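Local coordinates for protein FprA (Mycobacterium tuberculosis, PDB 1LQT) that transfers electrons between NADPH and ferredoxin by way of a bound FAD, and may supply electrons to P450 systems, at residues P90-E95 and A411-K416; I341-G346 and W359-P364; N353-G358 and D380-N385. All blocks are in the same frame, centred on the assembly; numbering follows the deposited sequence.

Contact 1: P90-E95 and A411-K416; sequences PGELSE and AARQPK
Arg413, in the last turn of helix 402-413, reaches across to Glu92 in the first turn of helix 90-96, and this pair makes the whole contact. The two backbones stand well apart, with 11.5 Å between Glu92 CA and Arg413 CA, so long side chains are needed to span the distance. The arginine chain bends at its second torsion (chi2 -60°) and then runs out toward the glutamate, which approaches from the opposite direction, extended beyond CG. Arg413 presents the end of its guanidinium: NH1 gives a hydrogen bond to Glu92 OE1 at 2.8 Å, and NH2 gives one to Glu92 OE2 at 2.9 Å. Both carboxylate oxygens lie close to the guanidinium plane, but the carboxylate itself is turned, the two planes standing 51° apart. NH1 meets OE1 on its syn side, somewhat out of the carboxylate plane, whereas NH2 comes to OE2 from above that plane, 56° out of it. The salt bridge is thus two-pronged without being coplanar. Each charge has further work: NH1 also donates to His87 O, and Glu92 OE1 also accepts from Gln89 N, just before its own helix. Next along the chain, Gln414 leaves helical geometry. Its OE1 takes the amide of Lys416, which lies above the carbonyl plane, at 2.9 Å between Gln414 OE1 and Lys416 N, while its NE2 reaches Asn81 O. The two segments bury only 87 Å² against each other, and this is a surface contact, where charged residues are at home. The chemistry implies a specific but slender link: two bonds fix how the guanidinium is rotated, and the glutamate charge, placed at a helix N-terminus, is probably favoured by the helix dipole as well as by the arginine.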
loop_
_atom_site.group_PDB
_atom_site.type_symbol
_atom_site.label_atom_id
_atom_site.label_comp_id
_atom_site.label_asym_id
_atom_site.label_seq_id
_atom_site.Cartn_x
_atom_site.Cartn_y
_atom_site.Cartn_z
ATOM N N PRO A 90 -20.992 5.183 -7.781
ATOM C CA PRO A 90 -20.573 4.781 -9.119
ATOM C C PRO A 90 -21.626 5.050 -10.200
ATOM O O PRO A 90 -21.279 5.534 -11.270
ATOM C CB PRO A 90 -20.235 3.292 -8.954
ATOM C CG PRO A 90 -19.672 3.268 -7.561
ATOM C CD PRO A 90 -20.615 4.150 -6.782
ATOM N N GLY A 91 -22.889 4.706 -9.940
ATOM C CA GLY A 91 -23.927 4.899 -10.932
ATOM C C GLY A 91 -24.193 6.336 -11.256
ATOM O O GLY A 91 -24.786 6.621 -12.296
ATOM N N GLU A 92 -23.813 7.238 -10.375
ATOM C CA GLU A 92 -23.928 8.663 -10.612
ATOM C C GLU A 92 -22.769 9.149 -11.460
ATOM O O GLU A 92 -22.926 9.984 -12.349
ATOM C CB GLU A 92 -24.001 9.412 -9.305
ATOM C CG GLU A 92 -25.232 9.073 -8.496
ATOM C CD GLU A 92 -25.237 9.602 -7.091
ATOM O OE1 GLU A 92 -24.162 9.823 -6.512
ATOM O OE2 GLU A 92 -26.367 9.790 -6.583
ATOM N N LEU A 93 -21.561 8.676 -11.147
ATOM C CA LEU A 93 -20.402 9.043 -11.947
ATOM C C LEU A 93 -20.547 8.542 -13.361
ATOM O O LEU A 93 -20.143 9.222 -14.306
ATOM C CB LEU A 93 -19.112 8.463 -11.334
ATOM C CG LEU A 93 -18.731 9.096 -10.012
ATOM C CD1 LEU A 93 -17.551 8.331 -9.399
ATOM C CD2 LEU A 93 -18.384 10.552 -10.175
ATOM N N SER A 94 -21.105 7.353 -13.528
ATOM C CA SER A 94 -21.217 6.781 -14.859
ATOM C C SER A 94 -22.206 7.565 -15.744
ATOM O O SER A 94 -22.084 7.515 -16.942
ATOM C CB SER A 94 -21.568 5.301 -14.825
ATOM O OG SER A 94 -22.865 5.148 -14.326
ATOM N N GLU A 95 -23.111 8.327 -15.138
ATOM C CA GLU A 95 -24.044 9.191 -15.881
ATOM C C GLU A 95 -23.381 10.517 -16.247
ATOM O O GLU A 95 -23.766 11.153 -17.221
ATOM C CB GLU A 95 -25.277 9.548 -15.044
ATOM C CG GLU A 95 -26.191 8.416 -14.624
ATOM C CD GLU A 95 -26.929 7.701 -15.732
ATOM O OE1 GLU A 95 -26.728 8.047 -16.922
ATOM O OE2 GLU A 95 -27.736 6.760 -15.381
ATOM N N ALA A 411 -19.600 19.681 -5.243
ATOM C CA ALA A 411 -19.648 20.590 -4.106
ATOM C C ALA A 411 -20.940 20.462 -3.318
ATOM O O ALA A 411 -20.915 20.624 -2.091
ATOM C CB ALA A 411 -19.479 22.010 -4.564
ATOM N N ALA A 412 -22.051 20.144 -3.995
ATOM C CA ALA A 412 -23.313 19.915 -3.280
ATOM C C ALA A 412 -23.199 18.681 -2.406
ATOM O O ALA A 412 -23.654 18.675 -1.282
ATOM C CB ALA A 412 -24.455 19.749 -4.278
ATOM N N ARG A 413 -22.585 17.634 -2.938
ATOM C CA ARG A 413 -22.447 16.373 -2.240
ATOM C C ARG A 413 -21.379 16.408 -1.162
ATOM O O ARG A 413 -21.490 15.690 -0.187
ATOM C CB ARG A 413 -22.122 15.293 -3.244
ATOM C CG ARG A 413 -23.301 14.957 -4.152
ATOM C CD ARG A 413 -24.514 14.455 -3.397
ATOM N NE ARG A 413 -25.511 13.966 -4.349
ATOM C CZ ARG A 413 -25.459 12.815 -4.977
ATOM N NH1 ARG A 413 -24.518 11.921 -4.711
ATOM N NH2 ARG A 413 -26.349 12.564 -5.910
ATOM N N GLN A 414 -20.357 17.232 -1.343
ATOM C CA GLN A 414 -19.249 17.321 -0.389
ATOM C C GLN A 414 -18.795 18.756 -0.314
ATOM O O GLN A 414 -17.865 19.169 -0.989
ATOM C CB GLN A 414 -18.093 16.410 -0.820
ATOM C CG GLN A 414 -16.850 16.497 0.067
ATOM C CD GLN A 414 -17.116 16.415 1.543
ATOM O OE1 GLN A 414 -17.788 17.273 2.108
ATOM N NE2 GLN A 414 -16.577 15.390 2.174
ATOM N N PRO A 415 -19.453 19.533 0.528
ATOM C CA PRO A 415 -19.084 20.946 0.700
ATOM C C PRO A 415 -17.658 21.118 1.223
ATOM O O PRO A 415 -17.107 22.209 1.071
ATOM C CB PRO A 415 -20.119 21.456 1.702
ATOM C CG PRO A 415 -21.286 20.560 1.545
ATOM C CD PRO A 415 -20.682 19.188 1.262
ATOM N N LYS A 416 -17.083 20.071 1.792
ATOM C CA LYS A 416 -15.739 20.127 2.335
ATOM C C LYS A 416 -14.737 19.452 1.410
ATOM O O LYS A 416 -13.727 18.929 1.859
ATOM C CB LYS A 416 -15.717 19.502 3.717
ATOM C CG LYS A 416 -16.617 20.231 4.729
ATOM C CD LYS A 416 -16.430 19.727 6.127
ATOM C CE LYS A 416 -17.425 20.356 7.087
ATOM N NZ LYS A 416 -17.349 19.630 8.400
#

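Contact 2: I341-G346 and W359-P364; sequences IPNVGG and WIKRGP. With FAD (flavin-adenine dinucleotide), chain H.
An Asx motif in the tight turn joining antiparallel strands 343-344 and 347-348 backs the short helix 359-362 of the FAD site, and Ile341 makes the one direct hydrogen bond between the two segments: its N donates to Ile360 O at 3.1 Å, almost in line with the carbonyl. Beside this bond Ile341 CD1 packs against Ile360 CG1 at 3.7 Å; branched apolar chains suit this buried seam. In the conformers described for Asn343 and Gly346, the asparagine accepts the amide of Gly346 on OD1 and gives ND2 to Ile341 O at 3.0 Å. With CG set between the backbone N and the carbonyl carbon (chi1 69°), the amide lies against CG of Lys361, whose chain crosses it at about a right angle. Lys361 is fully extended, its CE passing Gly346 CA and its NZ reaching Asp374 in a salt bridge and Thr378 in a hydrogen bond. A glycine suits position 346, since at its backbone angles (phi 96°, psi -16°) a side chain would collide with the preceding carbonyl oxygen. Two waters reach Lys361 O, one also bonded to Asn343 ND2. At the helix start, Trp359 N donates to a phosphate oxygen of FAD. The indole has Pro364 CA over one face and the FAD ribityl chain over the other, both offset toward the rim; FAD C5' stands 3.7 Å above the ring plane.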
loop_
_atom_site.group_PDB
_atom_site.type_symbol
_atom_site.label_atom_id
_atom_site.label_comp_id
_atom_site.label_asym_id
_atom_site.label_seq_id
_atom_site.Cartn_x
_atom_site.Cartn_y
_atom_site.Cartn_z
ATOM N N ILE A 341 -11.725 -6.281 -8.376
ATOM C CA ILE A 341 -12.885 -6.079 -9.232
ATOM C C ILE A 341 -12.694 -6.844 -10.549
ATOM O O ILE A 341 -11.721 -6.663 -11.237
ATOM C CB ILE A 341 -13.089 -4.574 -9.500
ATOM C CG1 ILE A 341 -13.441 -3.853 -8.202
ATOM C CG2 ILE A 341 -14.195 -4.388 -10.529
ATOM C CD1 ILE A 341 -13.530 -2.340 -8.328
ATOM N N PRO A 342 -13.612 -7.740 -10.893
ATOM C CA PRO A 342 -13.439 -8.541 -12.104
ATOM C C PRO A 342 -13.515 -7.648 -13.330
ATOM O O PRO A 342 -14.337 -6.708 -13.369
ATOM C CB PRO A 342 -14.590 -9.526 -12.068
ATOM C CG PRO A 342 -15.640 -8.805 -11.350
ATOM C CD PRO A 342 -14.862 -8.031 -10.211
ATOM N N ASN A 343 -12.630 -7.913 -14.270
ATOM C CA ASN A 343 -12.500 -7.051 -15.453
ATOM C C ASN A 343 -11.870 -7.825 -16.636
ATOM O O ASN A 343 -11.511 -8.965 -16.448
ATOM C CB ASN A 343 -11.638 -5.846 -15.068
ATOM C CG ASN A 343 -10.214 -6.248 -14.829
ATOM O OD1 ASN A 343 -9.377 -6.106 -15.730
ATOM N ND2 ASN A 343 -9.901 -6.692 -13.588
ATOM N N VAL A 344 -11.780 -7.218 -17.824
ATOM C CA VAL A 344 -11.140 -7.788 -19.022
ATOM C C VAL A 344 -10.393 -6.650 -19.682
ATOM O O VAL A 344 -11.006 -5.702 -20.132
ATOM C CB VAL A 344 -12.184 -8.360 -20.034
ATOM C CG1 VAL A 344 -11.502 -8.907 -21.275
ATOM C CG2 VAL A 344 -13.040 -9.410 -19.408
ATOM N N GLY A 345 -9.077 -6.730 -19.680
ATOM C CA GLY A 345 -8.291 -5.651 -20.250
ATOM C C GLY A 345 -8.520 -4.311 -19.557
ATOM O O GLY A 345 -8.318 -3.239 -20.127
ATOM N N GLY A 346 -8.926 -4.377 -18.297
ATOM C CA GLY A 346 -9.196 -3.187 -17.543
ATOM C C GLY A 346 -10.656 -2.756 -17.514
ATOM O O GLY A 346 -10.996 -1.898 -16.710
ATOM N N TRP A 359 -3.812 -1.866 -8.100
ATOM C CA TRP A 359 -4.034 -2.996 -7.209
ATOM C C TRP A 359 -5.473 -3.491 -7.137
ATOM O O TRP A 359 -5.668 -4.663 -6.878
ATOM C CB TRP A 359 -3.474 -2.653 -5.826
ATOM C CG TRP A 359 -1.980 -2.707 -5.772
ATOM C CD1 TRP A 359 -1.120 -2.837 -6.809
ATOM C CD2 TRP A 359 -1.189 -2.718 -4.591
ATOM N NE1 TRP A 359 0.170 -2.932 -6.350
ATOM C CE2 TRP A 359 0.147 -2.889 -4.984
ATOM C CE3 TRP A 359 -1.483 -2.648 -3.222
ATOM C CZ2 TRP A 359 1.171 -3.000 -4.070
ATOM C CZ3 TRP A 359 -0.433 -2.780 -2.307
ATOM C CH2 TRP A 359 0.862 -2.955 -2.752
ATOM N N ILE A 360 -6.468 -2.640 -7.358
ATOM C CA ILE A 360 -7.821 -3.131 -7.350
ATOM C C ILE A 360 -8.112 -4.025 -8.575
ATOM O O ILE A 360 -9.023 -4.838 -8.537
ATOM C CB ILE A 360 -8.847 -1.969 -7.231
ATOM C CG1 ILE A 360 -10.223 -2.517 -6.783
ATOM C CG2 ILE A 360 -8.984 -1.180 -8.523
ATOM C CD1 ILE A 360 -10.274 -3.179 -5.398
ATOM N N LYS A 361 -7.354 -3.832 -9.643
ATOM C CA LYS A 361 -7.427 -4.632 -10.874
ATOM C C LYS A 361 -6.604 -5.909 -10.785
ATOM O O LYS A 361 -7.100 -6.979 -11.161
ATOM C CB LYS A 361 -6.922 -3.800 -12.070
ATOM C CG LYS A 361 -6.795 -4.544 -13.441
ATOM C CD LYS A 361 -6.124 -3.585 -14.474
ATOM C CE LYS A 361 -5.863 -4.230 -15.834
ATOM N NZ LYS A 361 -5.131 -3.274 -16.738
ATOM N N ARG A 362 -5.351 -5.765 -10.350
ATOM C CA ARG A 362 -4.322 -6.805 -10.448
ATOM C C ARG A 362 -4.044 -7.540 -9.175
ATOM O O ARG A 362 -3.322 -8.527 -9.197
ATOM C CB ARG A 362 -2.981 -6.129 -10.779
ATOM C CG ARG A 362 -2.906 -5.396 -12.031
ATOM C CD ARG A 362 -1.499 -5.151 -12.445
ATOM N NE ARG A 362 -0.964 -4.065 -11.623
ATOM C CZ ARG A 362 0.110 -4.152 -10.849
ATOM N NH1 ARG A 362 0.810 -5.274 -10.807
ATOM N NH2 ARG A 362 0.497 -3.124 -10.100
ATOM N N GLY A 363 -4.563 -7.071 -8.067
ATOM C CA GLY A 363 -4.170 -7.570 -6.771
ATOM C C GLY A 363 -3.001 -6.753 -6.239
ATOM O O GLY A 363 -2.362 -6.018 -6.969
ATOM N N PRO A 364 -2.732 -6.929 -4.954
ATOM C CA PRO A 364 -1.841 -6.023 -4.248
ATOM C C PRO A 364 -0.399 -6.381 -4.317
ATOM O O PRO A 364 0.236 -6.606 -3.258
ATOM C CB PRO A 364 -2.347 -6.122 -2.823
ATOM C CG PRO A 364 -2.787 -7.540 -2.701
ATOM C CD PRO A 364 -3.434 -7.843 -4.036
HETATM P PA FAD H . -2.921 3.221 -3.990
HETATM O O1A FAD H . -3.347 2.493 -2.779
HETATM O O2A FAD H . -1.565 3.819 -4.058
HETATM O O5B FAD H . -3.955 4.410 -4.263
HETATM C C5B FAD H . -5.361 4.191 -4.090
HETATM C C4B FAD H . -5.983 5.559 -3.842
HETATM O O4B FAD H . -7.395 5.403 -3.960
HETATM C C3B FAD H . -5.712 6.126 -2.443
HETATM O O3B FAD H . -5.287 7.469 -2.484
HETATM C C2B FAD H . -7.037 5.949 -1.750
HETATM O O2B FAD H . -7.287 6.820 -0.671
HETATM C C1B FAD H . -8.018 6.125 -2.915
HETATM N N9A FAD H . -9.340 5.553 -2.693
HETATM C C8A FAD H . -9.612 4.294 -2.230
HETATM N N7A FAD H . -10.916 4.063 -2.153
HETATM C C5A FAD H . -11.509 5.245 -2.553
HETATM C C6A FAD H . -12.851 5.613 -2.666
HETATM N N6A FAD H . -13.866 4.799 -2.422
HETATM N N1A FAD H . -13.107 6.875 -3.110
HETATM C C2A FAD H . -12.072 7.701 -3.422
HETATM N N3A FAD H . -10.767 7.411 -3.341
HETATM C C4A FAD H . -10.537 6.169 -2.902
HETATM N N1 FAD H . 6.434 0.503 -4.198
HETATM C C2 FAD H . 7.672 0.960 -4.539
HETATM O O2 FAD H . 7.995 1.090 -5.705
HETATM N N3 FAD H . 8.578 1.250 -3.532
HETATM C C4 FAD H . 8.285 1.192 -2.201
HETATM O O4 FAD H . 9.137 1.506 -1.340
HETATM C C4X FAD H . 6.994 0.773 -1.859
HETATM N N5 FAD H . 6.609 0.708 -0.538
HETATM C C5X FAD H . 5.355 0.257 -0.216
HETATM C C6 FAD H . 4.976 0.164 1.100
HETATM C C7 FAD H . 3.751 -0.356 1.479
HETATM C C7M FAD H . 3.371 -0.422 2.933
HETATM C C8 FAD H . 2.865 -0.763 0.473
HETATM C C8M FAD H . 1.529 -1.357 0.825
HETATM C C9 FAD H . 3.225 -0.653 -0.868
HETATM C C9A FAD H . 4.464 -0.146 -1.233
HETATM N N10 FAD H . 4.854 -0.048 -2.572
HETATM C C10 FAD H . 6.102 0.430 -2.888
HETATM C "C1'" FAD H . 3.932 -0.406 -3.689
HETATM C "C2'" FAD H . 3.080 0.789 -4.113
HETATM O "O2'" FAD H . 2.571 1.399 -2.953
HETATM C "C3'" FAD H . 1.927 0.309 -5.014
HETATM O "O3'" FAD H . 2.431 -0.283 -6.208
HETATM C "C4'" FAD H . 1.000 1.409 -5.532
HETATM O "O4'" FAD H . 0.834 2.448 -4.571
HETATM C "C5'" FAD H . -0.362 0.827 -5.911
HETATM O "O5'" FAD H . -1.054 1.895 -6.570
HETATM P P FAD H . -2.632 2.009 -6.684
HETATM O O1P FAD H . -2.844 3.251 -7.462
HETATM O O2P FAD H . -3.277 0.756 -7.181
HETATM O O3P FAD H . -3.171 2.174 -5.201
HETATM O O HOH W 1 -9.419 -9.093 -11.135
HETATM O O HOH W 2 -7.452 -8.277 -14.123
#

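Contact 3: N353-G358 and D380-N385; sequences NEYVVG and DTLIKN
The ring of Tyr355 carries Leu382 on one face and meets Asn385 at its hydroxyl edge. Leu382 CB sits almost over the ring centre, 3.8 Å from the Tyr355 centroid and 13° off the normal, a CH-pi contact; farther out along the leucine, CG approaches Tyr355 CE1 at 3.7 Å. Near the ring plane, Thr381 CG2 lies 4.2 Å from Tyr355 CE2. The amide of Asn385 is turned 31° from the ring and brings its OD1 within 2.9 Å of Tyr355 OH, a hydrogen-bonding distance. A water 2.6 Å from Tyr355 OH donates to Leu382 O, so the phenol is tied to the helix backbone as well. Tyrosine suits the place because its apolar ring can lie on leucine while the hydroxyl reaches the polar flank of the helix. The backbone places CB of Leu382, and with CG anti to the backbone N (chi1 179°) the chain continues across the face, bringing CD1 to Tyr355 CD1; it also touches Ala99 and Ile101 of strand 99-102, the sheet neighbour of 354-356. The threonine hydroxyl hydrogen-bonds to Gly345 O. Strand 354-356 and the 380-385 part of helix 370-391 run nearly antiparallel, their short axes 9.7 Å apart at closest approach. Gly358, at the N-cap of the following short helix, touches FAD. This is the layering of a Rossmann-type FAD domain, an edge strand covered by a later helix.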
loop_
_atom_site.group_PDB
_atom_site.type_symbol
_atom_site.label_atom_id
_atom_site.label_comp_id
_atom_site.label_asym_id
_atom_site.label_seq_id
_atom_site.Cartn_x
_atom_site.Cartn_y
_atom_site.Cartn_z
ATOM N N ASN A 353 -18.567 1.341 -19.544
ATOM C CA ASN A 353 -17.750 2.555 -19.456
ATOM C C ASN A 353 -17.020 2.746 -18.121
ATOM O O ASN A 353 -16.559 3.840 -17.850
ATOM C CB ASN A 353 -18.562 3.819 -19.789
ATOM C CG ASN A 353 -19.499 4.202 -18.726
ATOM O OD1 ASN A 353 -19.971 3.330 -17.977
ATOM N ND2 ASN A 353 -19.812 5.518 -18.615
ATOM N N GLU A 354 -16.920 1.683 -17.321
ATOM C CA GLU A 354 -16.190 1.739 -16.057
ATOM C C GLU A 354 -15.028 0.766 -16.150
ATOM O O GLU A 354 -15.172 -0.341 -16.656
ATOM C CB GLU A 354 -17.114 1.412 -14.902
ATOM C CG GLU A 354 -18.301 2.354 -14.789
ATOM C CD GLU A 354 -19.420 1.765 -13.963
ATOM O OE1 GLU A 354 -19.983 0.732 -14.386
ATOM O OE2 GLU A 354 -19.747 2.301 -12.891
ATOM N N TYR A 355 -13.900 1.175 -15.567
ATOM C CA TYR A 355 -12.637 0.509 -15.716
ATOM C C TYR A 355 -11.944 0.441 -14.377
ATOM O O TYR A 355 -12.316 1.129 -13.428
ATOM C CB TYR A 355 -11.757 1.272 -16.729
ATOM C CG TYR A 355 -12.385 1.309 -18.103
ATOM C CD1 TYR A 355 -13.347 2.254 -18.427
ATOM C CD2 TYR A 355 -12.030 0.369 -19.059
ATOM C CE1 TYR A 355 -13.960 2.246 -19.665
ATOM C CE2 TYR A 355 -12.664 0.350 -20.298
ATOM C CZ TYR A 355 -13.619 1.292 -20.591
ATOM O OH TYR A 355 -14.239 1.270 -21.824
ATOM N N VAL A 356 -10.897 -0.360 -14.322
ATOM C CA VAL A 356 -10.028 -0.467 -13.165
ATOM C C VAL A 356 -8.573 -0.440 -13.597
ATOM O O VAL A 356 -8.221 -0.898 -14.673
ATOM C CB VAL A 356 -10.297 -1.754 -12.349
ATOM C CG1 VAL A 356 -11.545 -1.602 -11.514
ATOM C CG2 VAL A 356 -10.377 -2.996 -13.228
ATOM N N VAL A 357 -7.726 0.091 -12.716
ATOM C CA VAL A 357 -6.285 0.067 -12.838
ATOM C C VAL A 357 -5.705 -0.192 -11.457
ATOM O O VAL A 357 -6.352 0.030 -10.447
ATOM C CB VAL A 357 -5.696 1.392 -13.412
ATOM C CG1 VAL A 357 -6.172 1.591 -14.864
ATOM C CG2 VAL A 357 -6.087 2.556 -12.539
ATOM N N GLY A 358 -4.453 -0.609 -11.434
ATOM C CA GLY A 358 -3.723 -0.715 -10.185
ATOM C C GLY A 358 -4.076 -1.950 -9.394
ATOM O O GLY A 358 -4.566 -2.953 -9.909
ATOM N N ASP A 380 -5.886 2.325 -23.102
ATOM C CA ASP A 380 -6.015 2.014 -24.509
ATOM C C ASP A 380 -7.386 1.389 -24.778
ATOM O O ASP A 380 -8.065 1.722 -25.745
ATOM C CB ASP A 380 -4.951 1.028 -24.943
ATOM C CG ASP A 380 -3.556 1.622 -25.027
ATOM O OD1 ASP A 380 -3.371 2.855 -25.035
ATOM O OD2 ASP A 380 -2.565 0.855 -25.137
ATOM N N THR A 381 -7.786 0.438 -23.944
ATOM C CA THR A 381 -9.108 -0.190 -24.082
ATOM C C THR A 381 -10.242 0.827 -23.971
ATOM O O THR A 381 -11.176 0.838 -24.775
ATOM C CB THR A 381 -9.297 -1.265 -22.988
ATOM O OG1 THR A 381 -8.284 -2.268 -23.092
ATOM C CG2 THR A 381 -10.622 -1.974 -23.143
ATOM N N LEU A 382 -10.165 1.668 -22.940
ATOM C CA LEU A 382 -11.140 2.709 -22.706
ATOM C C LEU A 382 -11.291 3.614 -23.927
ATOM O O LEU A 382 -12.415 3.914 -24.366
ATOM C CB LEU A 382 -10.690 3.499 -21.468
ATOM C CG LEU A 382 -11.507 4.683 -20.997
ATOM C CD1 LEU A 382 -11.136 5.007 -19.568
ATOM C CD2 LEU A 382 -11.317 5.894 -21.851
ATOM N N ILE A 383 -10.173 4.052 -24.479
ATOM C CA ILE A 383 -10.200 4.997 -25.589
ATOM C C ILE A 383 -10.758 4.325 -26.842
ATOM O O ILE A 383 -11.539 4.924 -27.576
ATOM C CB ILE A 383 -8.812 5.583 -25.834
ATOM C CG1 ILE A 383 -8.486 6.527 -24.672
ATOM C CG2 ILE A 383 -8.736 6.337 -27.167
ATOM C CD1 ILE A 383 -7.187 7.189 -24.734
ATOM N N LYS A 384 -10.375 3.075 -27.082
ATOM C CA LYS A 384 -10.960 2.332 -28.202
ATOM C C LYS A 384 -12.476 2.265 -28.062
ATOM O O LYS A 384 -13.209 2.464 -29.041
ATOM C CB LYS A 384 -10.348 0.936 -28.277
ATOM C CG LYS A 384 -11.019 -0.031 -29.282
ATOM C CD LYS A 384 -10.213 -1.340 -29.382
ATOM C CE LYS A 384 -10.901 -2.457 -30.206
ATOM N NZ LYS A 384 -10.064 -3.706 -30.175
ATOM N N ASN A 385 -12.955 1.975 -26.848
ATOM C CA ASN A 385 -14.387 1.855 -26.624
ATOM C C ASN A 385 -15.112 3.171 -26.801
ATOM O O ASN A 385 -16.190 3.208 -27.368
ATOM C CB ASN A 385 -14.668 1.263 -25.232
ATOM C CG ASN A 385 -14.307 -0.192 -25.119
ATOM O OD1 ASN A 385 -14.098 -0.694 -23.982
ATOM N ND2 ASN A 385 -14.249 -0.888 -26.225
HETATM O O HOH W 3 -14.751 3.655 -22.627
#

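All three contacts lie round the FAD-binding domain, in chain order 90-95, 341-346, 353-358, 359-364, 380-385 and 411-416. The segments of contacts 2 and 3 therefore alternate, and both fall between the two ends of contact 1. Contacts 2 and 3 have centres about 11 Å apart and meet directly: Gly346 O lies 2.8 Å from Val356 N, a probable hydrogen bond. Contact 1 is more remote, its centre about 21 Å from contact 3 and 24 Å from contact 2, though Ser94 and Asn353 still touch. Strand 354-356 leads straight into helix 359-362 and on to helix 370-391, so the edge of the six-stranded sheet is continuous with the flavin site.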